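Local coordinates for glycoside hydrolase family 43 (Halothermothrix orenii, PDB 4QQS), which is a heat-stable five-bladed beta-propeller glycosidase with alpha-L-arabinofuranosidase activity, probably acting in the breakdown of xylan side chains, at residues 145-158 / 187-199. Numbering follows the deposited sequence.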
# COMPACT_ATOMS: atom_id res chain seq x y z
N CYS A 145 -9.78 -10.27 -6.85
CA CYS A 145 -11.09 -10.93 -6.79
C CYS A 145 -11.95 -10.77 -8.03
O CYS A 145 -12.75 -11.66 -8.31
CB CYS A 145 -11.85 -10.43 -5.56
SG CYS A 145 -12.15 -8.67 -5.55
N SER A 146 -11.80 -9.68 -8.78
CA SER A 146 -12.63 -9.45 -9.95
C SER A 146 -12.57 -10.61 -10.92
O SER A 146 -13.57 -10.90 -11.56
CB SER A 146 -12.22 -8.16 -10.67
OG SER A 146 -10.86 -8.19 -11.07
N GLU A 147 -11.42 -11.27 -11.03
CA GLU A 147 -11.24 -12.36 -11.97
C GLU A 147 -10.65 -13.61 -11.32
O GLU A 147 -10.13 -14.48 -12.00
CB GLU A 147 -10.35 -11.93 -13.15
CG GLU A 147 -10.86 -10.72 -13.89
CD GLU A 147 -10.15 -10.51 -15.20
OE1 GLU A 147 -9.29 -9.62 -15.31
OE2 GLU A 147 -10.43 -11.25 -16.16
N ASN A 148 -10.75 -13.71 -10.01
CA ASN A 148 -10.18 -14.83 -9.26
C ASN A 148 -11.27 -15.46 -8.43
O ASN A 148 -11.67 -14.91 -7.41
CB ASN A 148 -9.04 -14.31 -8.38
CG ASN A 148 -8.11 -15.39 -7.89
OD1 ASN A 148 -7.94 -16.44 -8.53
ND2 ASN A 148 -7.43 -15.11 -6.80
N ILE A 149 -11.79 -16.60 -8.89
CA ILE A 149 -12.88 -17.29 -8.20
C ILE A 149 -12.35 -18.66 -7.80
O ILE A 149 -11.89 -19.44 -8.65
CB ILE A 149 -14.13 -17.45 -9.09
CG1 ILE A 149 -14.60 -16.09 -9.60
CG2 ILE A 149 -15.25 -18.16 -8.33
CD1 ILE A 149 -15.70 -16.18 -10.62
N ILE A 150 -12.39 -18.95 -6.51
CA ILE A 150 -11.91 -20.23 -5.99
C ILE A 150 -13.01 -20.80 -5.10
O ILE A 150 -13.44 -20.15 -4.14
CB ILE A 150 -10.59 -20.07 -5.19
CG1 ILE A 150 -9.50 -19.46 -6.07
CG2 ILE A 150 -10.15 -21.42 -4.64
CD1 ILE A 150 -8.20 -19.14 -5.34
N ASN A 151 -13.48 -21.98 -5.46
CA ASN A 151 -14.56 -22.65 -4.74
C ASN A 151 -15.74 -21.72 -4.49
O ASN A 151 -16.29 -21.65 -3.38
CB ASN A 151 -14.02 -23.29 -3.46
CG ASN A 151 -13.12 -24.49 -3.78
OD1 ASN A 151 -13.41 -25.27 -4.70
ND2 ASN A 151 -12.04 -24.64 -3.04
N GLY A 152 -16.10 -21.02 -5.55
CA GLY A 152 -17.27 -20.15 -5.54
C GLY A 152 -17.08 -18.77 -4.97
O GLY A 152 -18.00 -17.97 -5.05
N ILE A 153 -15.91 -18.48 -4.40
CA ILE A 153 -15.64 -17.21 -3.74
C ILE A 153 -14.81 -16.32 -4.67
O ILE A 153 -13.79 -16.78 -5.19
CB ILE A 153 -14.84 -17.43 -2.43
CG1 ILE A 153 -15.54 -18.45 -1.53
CG2 ILE A 153 -14.63 -16.13 -1.69
CD1 ILE A 153 -16.98 -18.11 -1.20
N HIS A 154 -15.23 -15.07 -4.86
CA HIS A 154 -14.39 -14.09 -5.53
C HIS A 154 -13.38 -13.62 -4.50
O HIS A 154 -13.77 -13.01 -3.50
CB HIS A 154 -15.20 -12.89 -6.01
CG HIS A 154 -15.92 -13.10 -7.30
ND1 HIS A 154 -17.13 -13.74 -7.39
CD2 HIS A 154 -15.60 -12.75 -8.57
CE1 HIS A 154 -17.54 -13.77 -8.64
NE2 HIS A 154 -16.63 -13.17 -9.39
N ILE A 155 -12.10 -13.91 -4.71
CA ILE A 155 -11.12 -13.81 -3.64
C ILE A 155 -9.85 -13.13 -4.12
O ILE A 155 -9.27 -13.51 -5.14
CB ILE A 155 -10.84 -15.21 -3.03
CG1 ILE A 155 -9.95 -15.13 -1.80
CG2 ILE A 155 -10.30 -16.19 -4.06
CD1 ILE A 155 -9.99 -16.40 -0.95
N SER A 156 -9.43 -12.10 -3.38
CA SER A 156 -8.14 -11.47 -3.60
C SER A 156 -7.08 -12.15 -2.75
O SER A 156 -7.22 -12.24 -1.53
CB SER A 156 -8.19 -9.97 -3.29
OG SER A 156 -8.92 -9.28 -4.29
N GLN A 157 -6.05 -12.66 -3.42
CA GLN A 157 -4.93 -13.35 -2.79
C GLN A 157 -3.64 -12.56 -3.01
O GLN A 157 -3.48 -11.93 -4.05
CB GLN A 157 -4.72 -14.71 -3.46
CG GLN A 157 -5.90 -15.64 -3.48
CD GLN A 157 -5.57 -16.87 -4.31
OE1 GLN A 157 -5.28 -16.75 -5.50
NE2 GLN A 157 -5.55 -18.04 -3.68
N ILE A 158 -2.73 -12.61 -2.03
CA ILE A 158 -1.42 -11.99 -2.18
C ILE A 158 -0.38 -13.04 -2.54
O ILE A 158 -0.25 -14.03 -1.82
CB ILE A 158 -1.02 -11.22 -0.91
CG1 ILE A 158 -1.97 -10.04 -0.69
CG2 ILE A 158 0.43 -10.73 -0.99
CD1 ILE A 158 -1.92 -9.44 0.71
N ILE A 187 -14.57 -14.48 6.10
CA ILE A 187 -14.42 -15.74 5.39
C ILE A 187 -15.73 -16.48 5.12
O ILE A 187 -15.70 -17.55 4.52
CB ILE A 187 -13.42 -16.66 6.11
CG1 ILE A 187 -13.81 -16.85 7.59
CG2 ILE A 187 -12.01 -16.09 5.96
CD1 ILE A 187 -13.05 -17.92 8.32
N ASN A 188 -16.87 -15.91 5.53
CA ASN A 188 -18.18 -16.44 5.15
C ASN A 188 -18.89 -15.59 4.09
O ASN A 188 -20.06 -15.83 3.79
CB ASN A 188 -19.08 -16.60 6.38
CG ASN A 188 -18.52 -17.59 7.37
OD1 ASN A 188 -18.04 -18.66 6.99
ND2 ASN A 188 -18.56 -17.24 8.65
N ASP A 189 -18.17 -14.62 3.53
CA ASP A 189 -18.70 -13.71 2.51
C ASP A 189 -18.44 -14.25 1.09
O ASP A 189 -17.49 -14.99 0.83
CB ASP A 189 -18.04 -12.32 2.61
CG ASP A 189 -18.32 -11.59 3.92
OD1 ASP A 189 -19.38 -11.86 4.52
OD2 ASP A 189 -17.49 -10.75 4.34
N ALA A 190 -19.26 -13.80 0.14
CA ALA A 190 -19.10 -14.20 -1.26
C ALA A 190 -17.89 -13.58 -1.96
O ALA A 190 -17.39 -14.11 -2.96
CB ALA A 190 -20.37 -13.84 -2.04
N TRP A 191 -17.48 -12.42 -1.44
CA TRP A 191 -16.30 -11.69 -1.89
C TRP A 191 -15.40 -11.55 -0.68
O TRP A 191 -15.88 -11.18 0.41
CB TRP A 191 -16.70 -10.31 -2.42
CG TRP A 191 -17.43 -10.37 -3.72
CD1 TRP A 191 -18.71 -10.79 -3.93
CD2 TRP A 191 -16.90 -10.02 -5.01
NE1 TRP A 191 -19.00 -10.74 -5.27
CE2 TRP A 191 -17.91 -10.27 -5.96
CE3 TRP A 191 -15.67 -9.52 -5.45
CZ2 TRP A 191 -17.73 -10.05 -7.33
CZ3 TRP A 191 -15.50 -9.30 -6.80
CH2 TRP A 191 -16.51 -9.57 -7.72
N GLN A 192 -14.11 -11.83 -0.85
CA GLN A 192 -13.15 -11.83 0.26
C GLN A 192 -11.83 -11.24 -0.20
O GLN A 192 -11.40 -11.48 -1.33
CB GLN A 192 -12.92 -13.25 0.78
CG GLN A 192 -14.19 -13.94 1.25
CD GLN A 192 -13.95 -15.32 1.78
OE1 GLN A 192 -12.83 -15.68 2.14
NE2 GLN A 192 -15.02 -16.10 1.87
N TRP A 193 -11.19 -10.48 0.67
CA TRP A 193 -9.97 -9.78 0.31
C TRP A 193 -8.83 -9.93 1.30
O TRP A 193 -9.01 -9.74 2.50
CB TRP A 193 -10.22 -8.26 0.23
CG TRP A 193 -11.21 -7.81 -0.76
CD1 TRP A 193 -10.98 -7.35 -2.01
CD2 TRP A 193 -12.64 -7.74 -0.57
NE1 TRP A 193 -12.17 -6.98 -2.60
CE2 TRP A 193 -13.20 -7.22 -1.73
CE3 TRP A 193 -13.49 -8.06 0.51
CZ2 TRP A 193 -14.58 -7.03 -1.88
CZ3 TRP A 193 -14.84 -7.86 0.38
CH2 TRP A 193 -15.38 -7.36 -0.81
N ASN A 194 -7.64 -10.20 0.76
CA ASN A 194 -6.38 -9.79 1.38
C ASN A 194 -5.69 -8.93 0.32
O ASN A 194 -5.43 -9.41 -0.80
CB ASN A 194 -5.45 -10.95 1.74
CG ASN A 194 -5.82 -11.75 3.00
OD1 ASN A 194 -5.13 -12.72 3.29
ND2 ASN A 194 -6.85 -11.35 3.74
N GLU A 195 -5.41 -7.68 0.66
CA GLU A 195 -4.83 -6.78 -0.33
C GLU A 195 -3.91 -5.78 0.35
O GLU A 195 -3.68 -5.83 1.55
CB GLU A 195 -5.92 -6.12 -1.19
CG GLU A 195 -6.84 -5.21 -0.40
CD GLU A 195 -8.00 -4.63 -1.22
OE1 GLU A 195 -8.14 -4.94 -2.42
OE2 GLU A 195 -8.78 -3.83 -0.65
N GLY A 196 -3.32 -4.89 -0.43
CA GLY A 196 -2.45 -3.88 0.14
C GLY A 196 -1.27 -4.36 0.97
O GLY A 196 -1.02 -3.82 2.05
N PRO A 197 -0.49 -5.32 0.47
CA PRO A 197 0.69 -5.75 1.24
C PRO A 197 1.73 -4.64 1.41
O PRO A 197 1.96 -3.86 0.49
CB PRO A 197 1.28 -6.88 0.38
CG PRO A 197 0.80 -6.58 -1.01
CD PRO A 197 -0.59 -6.01 -0.83
N PHE A 198 2.39 -4.65 2.56
CA PHE A 198 3.55 -3.80 2.81
C PHE A 198 4.46 -4.57 3.77
O PHE A 198 3.99 -4.99 4.81
CB PHE A 198 3.14 -2.44 3.42
CG PHE A 198 4.28 -1.45 3.43
CD1 PHE A 198 5.30 -1.55 4.35
CD2 PHE A 198 4.37 -0.45 2.46
CE1 PHE A 198 6.38 -0.67 4.32
CE2 PHE A 198 5.43 0.43 2.45
CZ PHE A 198 6.43 0.30 3.37
N VAL A 199 5.73 -4.74 3.42
CA VAL A 199 6.63 -5.59 4.19
C VAL A 199 7.73 -4.77 4.88
O VAL A 199 8.37 -3.92 4.27
CB VAL A 199 7.26 -6.67 3.28
CG1 VAL A 199 8.32 -7.51 4.02
CG2 VAL A 199 6.15 -7.58 2.74
O HOH W 1 -18.71 -15.33 -5.07
O HOH W 2 -7.94 -6.87 -4.29
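Ser156 N gives the straightest of four backbone bonds between the strands, to Gln192 O at 2.9 Å (166°). His154 N to Ala190 O, Gln192 N to His154 O and Asn194 N to Ser156 O complete a parallel pairing, 153-158 beside 191-199, that joins one antiparallel blade of the five-bladed propeller to the first strand of the next. Water 1 bridges the carbonyl oxygens of Gly152 and Ala190 and also bonds His154 ND1.

On the face shared by His154, Trp191, Ser156 and Trp193, the imidazole and the six-membered ring of Trp191 form an offset stack, centroids 4.0 Å apart and planes at 8°. Both side chains have CG anti to the carbonyl carbon, and they therefore run side by side; His154 CB also makes a CH-pi contact over the indole face. With His154 replaced by an alanine, the Trp191 ring would probably lose its stacking mate and water 1 one of its partners. The compact Cys145 fits between two indoles, its SG at the Trp191 edge and oblique to Trp193.

Gln192 points to the face it shares with Ile155. Its carbon chain lies against Ile153, whose CG2 is 3.6 Å from Gln192 CD, while its amide offers NE2 to Asp189 O (2.9 Å), in plane and on a lone pair. Further along, Ile158 CD1 meets Pro197 CD.

The small hydroxyl of Ser156 suits a double role: OG accepts from Cys145 N and donates to water 2 at 2.6 Å. Water 2 in turn donates to Glu195 OE1, the predicted proton donor, whose OE2 bonds Tyr220; the OE1 to water 2 distance is 2.7 Å.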